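Putative Transcriptional Regulator (Rhodococcus sp., PDB 2IA2) probably binds DNA as an IclR-family transcriptional regulator, pairing a helix-turn-helix domain with a C-terminal domain of the kind that senses small effectors. Local coordinates at the interface of chains A and B. Residues are numbered along the deposited sequence; one frame, centred on the assembly and turned at random. Chains: chain A/B, Putative Transcriptional Regulator.

The interface of chains A and B. Residues chain A 31-32; chain B 88-89, 94.
A:His32 reaches toward the carboxylate of B:Glu94 and lies against the backbone of B:Ser88, in a small patch of polar residues that meet mostly through carbon-to-oxygen contacts and hide about 110 Å² of protein surface. The imidazole ND1 of A:His32 stands 3.4 Å from the carboxylate OE1 of B:Glu94. OE1 comes from above the ring plane, not along the outward direction of ND1, so the pair is a loose polar approach and not a hydrogen bond. Ring and carboxylate planes are turned 56° apart and neither stack nor share a plane. CG of A:His32 lies anti to its backbone N (chi1 170°), which carries the ring toward B:Glu94, while the extended chain of B:Glu94 brings its carboxylate across. A carboxylate this near could favour a protonated imidazole, although the protonation state is not seen.

Other contacts here are carbon-to-oxygen and carbon-to-carbon touches. The carbonyl O of B:Ser88 rests 3.3 Å from CA of A:His32. With chi1 at 65°, the hydroxyl OG of B:Ser88 points toward the A:Asp31 backbone, 3.4 Å from CA of A:Asp31. Alongside, CB of B:Ser89 meets the carbonyl O of A:Asp31 at 3.4 Å. A:Asp31 takes part chiefly through its main chain, its carboxylate turned away from both serines.

IclR proteins commonly dimerise, but the structure alone does not show whether this asymmetric A-B contact persists in solution. The patch sets the loop after helix 18-28, in the helix-turn-helix part of chain A, against the C-terminal end of helix 80-89 and the first turn of helix 92-107, at the beginning of the C-terminal, probably effector-binding, part of chain B.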
ATOM      1  N   ASP A  31      13.362  -5.930 -11.569  1.00 28.17           N
ATOM      2  CA  ASP A  31      12.126  -6.549 -11.159  1.00 31.44           C
ATOM      3  C   ASP A  31      12.347  -8.028 -10.902  1.00 33.08           C
ATOM      4  O   ASP A  31      13.506  -8.494 -10.775  1.00 31.74           O
ATOM      5  CB  ASP A  31      11.047  -6.328 -12.207  1.00 32.22           C
ATOM      6  CG  ASP A  31      11.488  -6.780 -13.592  1.00 37.53           C
ATOM      7  OD1 ASP A  31      12.355  -7.696 -13.712  1.00 40.46           O
ATOM      8  OD2 ASP A  31      10.978  -6.210 -14.569  1.00 38.89           O
ATOM      9  N   HIS A  32      11.237  -8.762 -10.845  1.00 35.42           N
ATOM     10  CA  HIS A  32      11.316 -10.162 -10.473  1.00 39.88           C
ATOM     11  C   HIS A  32      12.159 -10.979 -11.476  1.00 41.15           C
ATOM     12  O   HIS A  32      12.951 -11.853 -11.098  1.00 42.49           O
ATOM     13  CB  HIS A  32       9.910 -10.772 -10.332  1.00 41.21           C
ATOM     14  CG  HIS A  32       9.935 -12.253 -10.186  1.00 44.89           C
ATOM     15  ND1 HIS A  32      10.213 -12.879  -8.990  1.00 45.97           N
ATOM     16  CD2 HIS A  32       9.752 -13.244 -11.097  1.00 49.00           C
ATOM     17  CE1 HIS A  32      10.183 -14.190  -9.163  1.00 47.73           C
ATOM     18  NE2 HIS A  32       9.890 -14.439 -10.428  1.00 48.51           N
TER
ATOM     19  N   SER B  88      10.667  -6.390  -5.486  1.00 24.78           N
ATOM     20  CA  SER B  88      10.358  -7.472  -6.413  1.00 26.27           C
ATOM     21  C   SER B  88      11.630  -8.136  -6.929  1.00 27.90           C
ATOM     22  O   SER B  88      11.624  -9.312  -7.292  1.00 27.15           O
ATOM     23  CB  SER B  88       9.524  -6.953  -7.586  1.00 27.58           C
ATOM     24  OG  SER B  88      10.263  -6.032  -8.368  1.00 29.56           O
ATOM     25  N   SER B  89      12.719  -7.375  -6.958  1.00 27.55           N
ATOM     26  CA  SER B  89      13.976  -7.860  -7.503  1.00 28.85           C
ATOM     27  C   SER B  89      14.761  -8.592  -6.428  1.00 30.63           C
ATOM     28  O   SER B  89      15.634  -9.339  -6.749  1.00 30.74           O
ATOM     29  CB  SER B  89      14.798  -6.730  -8.159  1.00 29.62           C
ATOM     30  OG  SER B  89      15.372  -5.907  -7.194  1.00 27.20           O
ATOM     31  N   GLU B  94       8.441 -11.302  -1.942  1.00 20.22           N
ATOM     32  CA  GLU B  94       7.344 -12.038  -2.609  1.00 21.05           C
ATOM     33  C   GLU B  94       7.316 -13.508  -2.282  1.00 19.62           C
ATOM     34  O   GLU B  94       6.242 -14.119  -2.348  1.00 19.27           O
ATOM     35  CB  GLU B  94       7.540 -11.923  -4.114  1.00 20.84           C
ATOM     36  CG  GLU B  94       7.320 -10.478  -4.600  1.00 27.08           C
ATOM     37  CD  GLU B  94       7.505 -10.349  -6.159  1.00 31.82           C
ATOM     38  OE1 GLU B  94       8.465 -10.965  -6.785  1.00 40.61           O
ATOM     39  OE2 GLU B  94       6.676  -9.606  -6.718  1.00 40.58           O
TER